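Local coordinates for protein phospholipase A1 (PDB 4HYQ) that probably hydrolyses the sn-1 ester bond of glycerophospholipids, releasing a fatty acid, as a GDSL-type lipase of the SGNH hydrolase fold, at residues D27-A37 / S47-G55; V106-L117 / A163-V174. All coordinates share one frame; numbering follows the deposited sequence.

Contact 1 of 2, residues D27-A37 / S47-G55; sequences DCRRTPKAYPA and SFDFVACSG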
loop_
_atom_site.group_PDB
_atom_site.type_symbol
_atom_site.label_atom_id
_atom_site.label_comp_id
_atom_site.label_asym_id
_atom_site.label_seq_id
_atom_site.Cartn_x
_atom_site.Cartn_y
_atom_site.Cartn_z
ATOM N N ASP A 27 13.524 -8.494 7.123
ATOM C CA ASP A 27 13.377 -7.352 6.218
ATOM C C ASP A 27 11.931 -7.126 5.799
ATOM O O ASP A 27 11.621 -6.100 5.195
ATOM C CB ASP A 27 14.219 -7.535 4.954
ATOM C CG ASP A 27 15.717 -7.413 5.210
ATOM O OD1 ASP A 27 16.121 -7.251 6.373
ATOM O OD2 ASP A 27 16.488 -7.487 4.231
ATOM N N CYS A 28 11.045 -8.070 6.096
ATOM C CA CYS A 28 9.639 -7.864 5.726
ATOM C C CYS A 28 9.032 -6.759 6.557
ATOM O O CYS A 28 8.054 -6.121 6.161
ATOM C CB CYS A 28 8.822 -9.130 5.935
ATOM S SG CYS A 28 9.087 -10.370 4.638
ATOM N N ARG A 29 9.602 -6.555 7.738
ATOM C CA ARG A 29 9.144 -5.528 8.655
ATOM C C ARG A 29 7.634 -5.422 8.888
ATOM O O ARG A 29 6.988 -4.417 8.553
ATOM C CB ARG A 29 9.721 -4.157 8.249
ATOM C CG ARG A 29 11.230 -4.025 8.556
ATOM C CD ARG A 29 11.688 -2.550 8.544
ATOM N NE ARG A 29 13.060 -2.405 9.027
ATOM C CZ ARG A 29 14.149 -2.721 8.328
ATOM N NH1 ARG A 29 14.050 -3.195 7.091
ATOM N NH2 ARG A 29 15.350 -2.605 8.885
ATOM N N ARG A 30 7.077 -6.482 9.464
ATOM C CA ARG A 30 5.677 -6.483 9.862
ATOM C C ARG A 30 5.694 -5.971 11.297
ATOM O O ARG A 30 6.664 -6.205 12.023
ATOM C CB ARG A 30 5.092 -7.897 9.832
ATOM C CG ARG A 30 4.855 -8.400 8.425
ATOM C CD ARG A 30 4.198 -9.775 8.456
ATOM N NE ARG A 30 5.105 -10.825 8.902
ATOM C CZ ARG A 30 5.922 -11.500 8.098
ATOM N NH1 ARG A 30 5.960 -11.244 6.785
ATOM N NH2 ARG A 30 6.694 -12.444 8.607
ATOM N N THR A 31 4.632 -5.277 11.699
ATOM C CA THR A 31 4.528 -4.730 13.045
ATOM C C THR A 31 3.100 -4.804 13.564
ATOM O O THR A 31 2.142 -4.777 12.778
ATOM C CB THR A 31 5.003 -3.241 13.104
ATOM O OG1 THR A 31 4.437 -2.604 14.263
ATOM C CG2 THR A 31 4.564 -2.468 11.855
ATOM N N PRO A 32 2.935 -4.935 14.894
ATOM C CA PRO A 32 1.597 -5.003 15.491
ATOM C C PRO A 32 0.870 -3.671 15.386
ATOM O O PRO A 32 -0.321 -3.577 15.706
ATOM C CB PRO A 32 1.878 -5.406 16.939
ATOM C CG PRO A 32 3.237 -4.830 17.194
ATOM C CD PRO A 32 3.974 -5.163 15.919
ATOM N N LYS A 33 1.581 -2.642 14.925
ATOM C CA LYS A 33 0.995 -1.328 14.744
ATOM C C LYS A 33 0.403 -1.158 13.343
ATOM O O LYS A 33 -0.207 -0.131 13.049
ATOM C CB LYS A 33 2.043 -0.232 15.019
ATOM C CG LYS A 33 2.555 -0.273 16.462
ATOM C CD LYS A 33 3.290 1.005 16.839
ATOM C CE LYS A 33 3.415 1.120 18.340
ATOM N NZ LYS A 33 3.890 2.488 18.712
ATOM N N ALA A 34 0.578 -2.168 12.492
ATOM C CA ALA A 34 0.047 -2.137 11.124
ATOM C C ALA A 34 -1.456 -2.442 11.183
ATOM O O ALA A 34 -1.897 -3.176 12.067
ATOM C CB ALA A 34 0.745 -3.181 10.266
ATOM N N TYR A 35 -2.231 -1.920 10.231
ATOM C CA TYR A 35 -3.677 -2.145 10.255
ATOM C C TYR A 35 -4.153 -3.608 10.341
ATOM O O TYR A 35 -5.150 -3.876 11.009
ATOM C CB TYR A 35 -4.363 -1.397 9.071
ATOM C CG TYR A 35 -4.216 -2.031 7.712
ATOM C CD1 TYR A 35 -5.054 -3.084 7.313
ATOM C CD2 TYR A 35 -3.219 -1.608 6.829
ATOM C CE1 TYR A 35 -4.900 -3.698 6.079
ATOM C CE2 TYR A 35 -3.053 -2.222 5.583
ATOM C CZ TYR A 35 -3.898 -3.269 5.222
ATOM O OH TYR A 35 -3.714 -3.913 4.031
ATOM N N PRO A 36 -3.459 -4.577 9.703
ATOM C CA PRO A 36 -3.972 -5.954 9.833
ATOM C C PRO A 36 -3.904 -6.459 11.271
ATOM O O PRO A 36 -4.824 -7.130 11.761
ATOM C CB PRO A 36 -3.052 -6.771 8.925
ATOM C CG PRO A 36 -2.541 -5.756 7.929
ATOM C CD PRO A 36 -2.296 -4.543 8.797
ATOM N N ALA A 37 -2.810 -6.134 11.951
ATOM C CA ALA A 37 -2.633 -6.568 13.329
ATOM C C ALA A 37 -3.613 -5.838 14.232
ATOM O O ALA A 37 -4.169 -6.445 15.162
ATOM C CB ALA A 37 -1.200 -6.312 13.786
ATOM N N SER A 47 -8.463 -17.262 12.892
ATOM C CA SER A 47 -7.015 -17.373 12.727
ATOM C C SER A 47 -6.535 -16.088 12.071
ATOM O O SER A 47 -7.322 -15.362 11.456
ATOM C CB SER A 47 -6.640 -18.570 11.852
ATOM O OG SER A 47 -7.200 -18.469 10.556
ATOM N N PHE A 48 -5.251 -15.797 12.217
ATOM C CA PHE A 48 -4.693 -14.584 11.634
ATOM C C PHE A 48 -3.303 -14.894 11.099
ATOM O O PHE A 48 -2.409 -15.291 11.861
ATOM C CB PHE A 48 -4.631 -13.489 12.706
ATOM C CG PHE A 48 -3.918 -12.242 12.261
ATOM C CD1 PHE A 48 -4.181 -11.690 11.010
ATOM C CD2 PHE A 48 -2.996 -11.616 13.091
ATOM C CE1 PHE A 48 -3.528 -10.528 10.583
ATOM C CE2 PHE A 48 -2.336 -10.454 12.677
ATOM C CZ PHE A 48 -2.609 -9.910 11.417
ATOM N N ASP A 49 -3.137 -14.767 9.786
ATOM C CA ASP A 49 -1.842 -14.995 9.158
ATOM C C ASP A 49 -1.443 -13.701 8.470
ATOM O O ASP A 49 -2.071 -13.268 7.511
ATOM C CB ASP A 49 -1.913 -16.138 8.166
ATOM C CG ASP A 49 -2.176 -17.466 8.846
ATOM O OD1 ASP A 49 -1.320 -17.904 9.641
ATOM O OD2 ASP A 49 -3.242 -18.059 8.600
ATOM N N PHE A 50 -0.383 -13.092 8.993
ATOM C CA PHE A 50 0.129 -11.806 8.516
ATOM C C PHE A 50 1.367 -12.119 7.685
ATOM O O PHE A 50 2.431 -12.416 8.246
ATOM C CB PHE A 50 0.482 -10.974 9.760
ATOM C CG PHE A 50 0.710 -9.510 9.510
ATOM C CD1 PHE A 50 0.602 -8.949 8.240
ATOM C CD2 PHE A 50 1.035 -8.686 10.577
ATOM C CE1 PHE A 50 0.828 -7.572 8.048
ATOM C CE2 PHE A 50 1.261 -7.316 10.397
ATOM C CZ PHE A 50 1.156 -6.764 9.136
ATOM N N VAL A 51 1.238 -12.071 6.359
ATOM C CA VAL A 51 2.362 -12.396 5.498
ATOM C C VAL A 51 2.854 -11.285 4.570
ATOM O O VAL A 51 3.704 -11.528 3.696
ATOM C CB VAL A 51 2.077 -13.678 4.674
ATOM C CG1 VAL A 51 1.998 -14.872 5.616
ATOM C CG2 VAL A 51 0.757 -13.534 3.891
ATOM N N ALA A 52 2.333 -10.074 4.770
ATOM C CA ALA A 52 2.766 -8.917 3.989
ATOM C C ALA A 52 4.276 -8.722 4.182
ATOM O O ALA A 52 4.819 -9.023 5.249
ATOM C CB ALA A 52 1.996 -7.663 4.441
ATOM N N CYS A 53 4.941 -8.185 3.168
ATOM C CA CYS A 53 6.386 -8.018 3.238
ATOM C C CYS A 53 6.864 -6.753 2.540
ATOM O O CYS A 53 6.509 -6.500 1.395
ATOM C CB CYS A 53 7.051 -9.259 2.621
ATOM S SG CYS A 53 8.861 -9.355 2.871
ATOM N N SER A 54 7.670 -5.955 3.237
ATOM C CA SER A 54 8.202 -4.730 2.654
ATOM C C SER A 54 8.917 -5.068 1.347
ATOM O O SER A 54 9.704 -6.013 1.295
ATOM C CB SER A 54 9.197 -4.071 3.621
ATOM O OG SER A 54 9.753 -2.901 3.039
ATOM N N GLY A 55 8.639 -4.303 0.296
ATOM C CA GLY A 55 9.280 -4.538 -0.988
ATOM C C GLY A 55 8.617 -5.564 -1.906
ATOM O O GLY A 55 9.077 -5.779 -3.035
HETATM O O HOH W 1 12.507 -3.482 5.113
HETATM O O HOH W 2 12.220 -6.790 2.346
#
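C28 and C53 are joined covalently: their SG atoms lie 2.1 Å apart in a disulfide whose chi3 of -81° is relaxed, tying the 3-10 segment and loop ahead of helix 35-43 to the loop that leaves edge strand 47-50. Next to it S54 N donates to C28 O (3.0 Å), so bridge and backbone bond hold neighbouring residues of the two segments together.

The other polar link comes from R30. With chi1 at -74° its CG stands beside the backbone N, and a bend at chi3 lays the guanidinium alongside segment 47-55. There NH1 donates to A52 O over 2.9 Å; the carbonyl oxygen lies nearly in the guanidinium plane, while the donor sits above the plane of the carbonyl. Two waters extend the polar end: one links D27 O to R29 NH1, the other joins S54 O to D27 O, the latter bond being weak.

CH-pi contacts hold the F50 ring, one on each face: R30 CD lies 3.8 Å from the ring centroid, and P36 CB over the opposite face at 4.2 Å. T31 O and A34 CB meet the ring at its edge. F48, two residues earlier on the strand, puts CZ 3.6 Å from P36 O and rests obliquely on the start of the helix; its ring also meets that of Y5 on strand 4-9.

R30 thus serves twice, its aliphatic part covering a phenylalanine and its charged end gripping a backbone carbonyl, while the disulfide makes this crosslink one that reduction would break.

Contact 2 of 2, residues V106-L117 / A163-V174; sequences VNTAKAFVESTL and AINGAADLLNSV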
loop_
_atom_site.group_PDB
_atom_site.type_symbol
_atom_site.label_atom_id
_atom_site.label_comp_id
_atom_site.label_asym_id
_atom_site.label_seq_id
_atom_site.Cartn_x
_atom_site.Cartn_y
_atom_site.Cartn_z
ATOM N N VAL A 106 8.685 9.413 -13.774
ATOM C CA VAL A 106 7.294 9.238 -13.367
ATOM C C VAL A 106 6.489 8.781 -14.586
ATOM O O VAL A 106 5.651 7.889 -14.484
ATOM C CB VAL A 106 6.657 10.558 -12.869
ATOM C CG1 VAL A 106 5.147 10.409 -12.801
ATOM C CG2 VAL A 106 7.190 10.925 -11.487
ATOM N N ASN A 107 6.740 9.396 -15.738
ATOM C CA ASN A 107 5.985 9.032 -16.936
ATOM C C ASN A 107 6.217 7.597 -17.375
ATOM O O ASN A 107 5.299 6.936 -17.872
ATOM C CB ASN A 107 6.288 9.999 -18.087
ATOM C CG ASN A 107 5.665 11.360 -17.873
ATOM O OD1 ASN A 107 4.718 11.506 -17.101
ATOM N ND2 ASN A 107 6.183 12.367 -18.569
ATOM N N THR A 108 7.439 7.108 -17.193
ATOM C CA THR A 108 7.745 5.732 -17.545
ATOM C C THR A 108 6.963 4.809 -16.603
ATOM O O THR A 108 6.453 3.767 -17.027
ATOM C CB THR A 108 9.259 5.439 -17.430
ATOM O OG1 THR A 108 9.958 6.147 -18.458
ATOM C CG2 THR A 108 9.531 3.960 -17.583
ATOM N N ALA A 109 6.859 5.203 -15.333
ATOM C CA ALA A 109 6.121 4.412 -14.351
ATOM C C ALA A 109 4.628 4.405 -14.701
ATOM O O ALA A 109 3.976 3.356 -14.659
ATOM C CB ALA A 109 6.318 4.989 -12.941
ATOM N N LYS A 110 4.090 5.572 -15.053
ATOM C CA LYS A 110 2.674 5.662 -15.408
ATOM C C LYS A 110 2.363 4.794 -16.620
ATOM O O LYS A 110 1.288 4.191 -16.686
ATOM C CB LYS A 110 2.278 7.112 -15.674
ATOM C CG LYS A 110 2.372 7.979 -14.423
ATOM C CD LYS A 110 2.103 9.435 -14.712
ATOM C CE LYS A 110 0.628 9.686 -14.965
ATOM N NZ LYS A 110 0.390 11.126 -15.241
ATOM N N ALA A 111 3.294 4.708 -17.570
ATOM C CA ALA A 111 3.052 3.892 -18.760
ATOM C C ALA A 111 2.954 2.420 -18.378
ATOM O O ALA A 111 2.158 1.681 -18.952
ATOM C CB ALA A 111 4.165 4.094 -19.791
ATOM N N PHE A 112 3.766 2.001 -17.412
ATOM C CA PHE A 112 3.768 0.616 -16.936
ATOM C C PHE A 112 2.460 0.341 -16.205
ATOM O O PHE A 112 1.867 -0.730 -16.348
ATOM C CB PHE A 112 4.946 0.392 -15.980
ATOM C CG PHE A 112 4.942 -0.957 -15.310
ATOM C CD1 PHE A 112 5.675 -2.014 -15.836
ATOM C CD2 PHE A 112 4.203 -1.168 -14.144
ATOM C CE1 PHE A 112 5.669 -3.268 -15.215
ATOM C CE2 PHE A 112 4.188 -2.412 -13.518
ATOM C CZ PHE A 112 4.930 -3.468 -14.055
ATOM N N VAL A 113 2.018 1.314 -15.417
ATOM C CA VAL A 113 0.785 1.185 -14.650
ATOM C C VAL A 113 -0.416 0.958 -15.559
ATOM O O VAL A 113 -1.283 0.148 -15.245
ATOM C CB VAL A 113 0.537 2.438 -13.777
ATOM C CG1 VAL A 113 -0.910 2.463 -13.273
ATOM C CG2 VAL A 113 1.505 2.443 -12.591
ATOM N N GLU A 114 -0.460 1.660 -16.688
ATOM C CA GLU A 114 -1.578 1.519 -17.620
ATOM C C GLU A 114 -1.533 0.262 -18.473
ATOM O O GLU A 114 -2.557 -0.385 -18.692
ATOM C CB GLU A 114 -1.629 2.702 -18.592
ATOM C CG GLU A 114 -1.845 4.057 -17.968
ATOM C CD GLU A 114 -1.696 5.172 -18.989
ATOM O OE1 GLU A 114 -2.446 5.166 -19.991
ATOM O OE2 GLU A 114 -0.822 6.047 -18.794
ATOM N N SER A 115 -0.344 -0.088 -18.946
ATOM C CA SER A 115 -0.194 -1.210 -19.861
ATOM C C SER A 115 0.193 -2.575 -19.331
ATOM O O SER A 115 -0.156 -3.592 -19.928
ATOM C CB SER A 115 0.825 -0.838 -20.933
ATOM O OG SER A 115 2.138 -0.865 -20.385
ATOM N N THR A 116 0.917 -2.613 -18.222
ATOM C CA THR A 116 1.388 -3.881 -17.709
ATOM C C THR A 116 0.839 -4.307 -16.358
ATOM O O THR A 116 0.582 -5.492 -16.123
ATOM C CB THR A 116 2.918 -3.857 -17.632
ATOM O OG1 THR A 116 3.443 -3.468 -18.908
ATOM C CG2 THR A 116 3.461 -5.221 -17.263
ATOM N N LEU A 117 0.665 -3.355 -15.458
ATOM C CA LEU A 117 0.164 -3.697 -14.143
ATOM C C LEU A 117 -1.213 -4.375 -14.121
ATOM O O LEU A 117 -1.426 -5.307 -13.354
ATOM C CB LEU A 117 0.134 -2.458 -13.251
ATOM C CG LEU A 117 -0.279 -2.727 -11.798
ATOM C CD1 LEU A 117 0.698 -3.691 -11.128
ATOM C CD2 LEU A 117 -0.331 -1.403 -11.053
ATOM N N ALA A 163 3.296 15.691 -10.342
ATOM C CA ALA A 163 3.542 14.519 -11.158
ATOM C C ALA A 163 3.405 13.253 -10.328
ATOM O O ALA A 163 2.798 12.280 -10.767
ATOM C CB ALA A 163 4.934 14.602 -11.775
ATOM N N ILE A 164 3.959 13.277 -9.119
ATOM C CA ILE A 164 3.902 12.115 -8.229
ATOM C C ILE A 164 2.463 11.831 -7.787
ATOM O O ILE A 164 2.026 10.678 -7.756
ATOM C CB ILE A 164 4.813 12.346 -7.002
ATOM C CG1 ILE A 164 6.274 12.321 -7.465
ATOM C CG2 ILE A 164 4.563 11.285 -5.943
ATOM C CD1 ILE A 164 7.244 12.906 -6.457
ATOM N N ASN A 165 1.725 12.880 -7.443
ATOM C CA ASN A 165 0.335 12.701 -7.043
ATOM C C ASN A 165 -0.467 12.143 -8.214
ATOM O O ASN A 165 -1.362 11.310 -8.034
ATOM C CB ASN A 165 -0.266 14.030 -6.603
ATOM C CG ASN A 165 0.017 14.344 -5.148
ATOM O OD1 ASN A 165 0.633 13.548 -4.430
ATOM N ND2 ASN A 165 -0.441 15.510 -4.698
ATOM N N GLY A 166 -0.136 12.608 -9.414
ATOM C CA GLY A 166 -0.832 12.147 -10.600
ATOM C C GLY A 166 -0.600 10.669 -10.827
ATOM O O GLY A 166 -1.498 9.947 -11.262
ATOM N N ALA A 167 0.621 10.219 -10.540
ATOM C CA ALA A 167 0.970 8.814 -10.684
ATOM C C ALA A 167 0.172 7.980 -9.675
ATOM O O ALA A 167 -0.321 6.895 -10.003
ATOM C CB ALA A 167 2.469 8.620 -10.462
ATOM N N ALA A 168 0.040 8.477 -8.446
ATOM C CA ALA A 168 -0.731 7.749 -7.443
ATOM C C ALA A 168 -2.177 7.630 -7.908
ATOM O O ALA A 168 -2.787 6.566 -7.793
ATOM C CB ALA A 168 -0.675 8.464 -6.091
ATOM N N ASP A 169 -2.723 8.725 -8.431
ATOM C CA ASP A 169 -4.107 8.715 -8.915
ATOM C C ASP A 169 -4.317 7.636 -9.969
ATOM O O ASP A 169 -5.299 6.883 -9.914
ATOM C CB ASP A 169 -4.488 10.081 -9.495
ATOM C CG ASP A 169 -4.661 11.143 -8.427
ATOM O OD1 ASP A 169 -4.729 10.802 -7.228
ATOM O OD2 ASP A 169 -4.749 12.335 -8.786
ATOM N N LEU A 170 -3.391 7.551 -10.919
ATOM C CA LEU A 170 -3.482 6.560 -11.987
ATOM C C LEU A 170 -3.367 5.143 -11.428
ATOM O O LEU A 170 -4.104 4.236 -11.837
ATOM C CB LEU A 170 -2.385 6.797 -13.034
ATOM C CG LEU A 170 -2.348 5.824 -14.213
ATOM C CD1 LEU A 170 -3.567 6.062 -15.105
ATOM C CD2 LEU A 170 -1.062 6.011 -15.013
ATOM N N LEU A 171 -2.438 4.946 -10.495
ATOM C CA LEU A 171 -2.258 3.632 -9.888
ATOM C C LEU A 171 -3.535 3.221 -9.155
ATOM O O LEU A 171 -4.017 2.102 -9.320
ATOM C CB LEU A 171 -1.069 3.651 -8.902
ATOM C CG LEU A 171 -0.770 2.395 -8.075
ATOM C CD1 LEU A 171 -0.476 1.211 -9.001
ATOM C CD2 LEU A 171 0.450 2.673 -7.169
ATOM N N ASN A 172 -4.092 4.135 -8.366
ATOM C CA ASN A 172 -5.309 3.829 -7.613
ATOM C C ASN A 172 -6.491 3.588 -8.543
ATOM O O ASN A 172 -7.380 2.795 -8.233
ATOM C CB ASN A 172 -5.630 4.954 -6.633
ATOM C CG ASN A 172 -4.705 4.947 -5.429
ATOM O OD1 ASN A 172 -4.228 3.887 -5.010
ATOM N ND2 ASN A 172 -4.464 6.121 -4.857
ATOM N N SER A 173 -6.494 4.264 -9.684
ATOM C CA SER A 173 -7.577 4.078 -10.650
ATOM C C SER A 173 -7.523 2.653 -11.203
ATOM O O SER A 173 -8.548 1.965 -11.285
ATOM C CB SER A 173 -7.448 5.101 -11.787
ATOM O OG SER A 173 -8.413 4.849 -12.788
ATOM N N VAL A 174 -6.325 2.200 -11.564
ATOM C CA VAL A 174 -6.147 0.852 -12.102
ATOM C C VAL A 174 -6.525 -0.190 -11.055
ATOM O O VAL A 174 -7.206 -1.180 -11.358
ATOM C CB VAL A 174 -4.686 0.605 -12.541
ATOM C CG1 VAL A 174 -4.451 -0.884 -12.778
ATOM C CG2 VAL A 174 -4.395 1.370 -13.829
HETATM O O HOH W 3 1.523 12.652 -13.228
#
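A163 meets V106 near the N-terminal ends of both segments: V106 CG1 lies 3.6 Å from A163 O. The same carbonyl accepts a hydrogen bond from a water, which in turn accepts one from K110 NZ, so the lysine reaches the second helix through a bridge of solvent. I164 points away from helix 106-115 and only brushes V106; its side chain goes instead to M91 and F145. At G166 the carbonyl O comes near K110 CE, the lysine chain bending at chi3 (74°) on its way to the water. A167 lays its CB against V106 CG1 and K110 CG, each at 4.0 Å.

The axes here run almost parallel, 9° between their N-to-C directions and 9.6 Å apart at closest approach. Both are helices of the three-layer alpha/beta/alpha SGNH hydrolase fold, in which helices flank a parallel sheet, and helix 87-96 adjoins them through F87, which touches both A109 and A167.

L170 is the next large side chain. Its CG stands anti to the backbone N (chi1 180°), which carries CD2 across to helix 106-115, 3.4 Å from K110 O. That methyl also packs on K110 CB, and the E114 chain crosses L170 at about a right angle, with E114 CG 3.6 Å from L170 CD2. V113 slides past L170 in the opposite direction, its CG1 against L170 CG. L171 turns its CD1 to L117 CD2, a tight 3.3 Å carbon pair. V174 closes the row, with CG2 against V113 CG1 (3.7 Å) and beside V113 O, a buried carbonyl for which the model offers no hydrogen-bond partner; the same valine also touches P118 and L121 of helix 117-131.

Overall arrangement
Contact 1 comes first along the chain and is complete before contact 2 begins. Their centres are 25 Å apart, on opposite sides of the centre of the chain, and their nearest atoms about 12 Å apart, so they do not touch. Contact 1 fastens the loop before helix 35-43 to strand 47-50, an outermost strand of the five-stranded parallel sheet, and to the loop that follows it. Contact 2 joins helices 99-115 and 158-181 without using a strand. All four segments belong to the same GDSL-type hydrolase fold: contact 1 anchors a loop beside the edge strand, with a disulfide to the loop after that strand, while contact 2 is helix-on-helix packing.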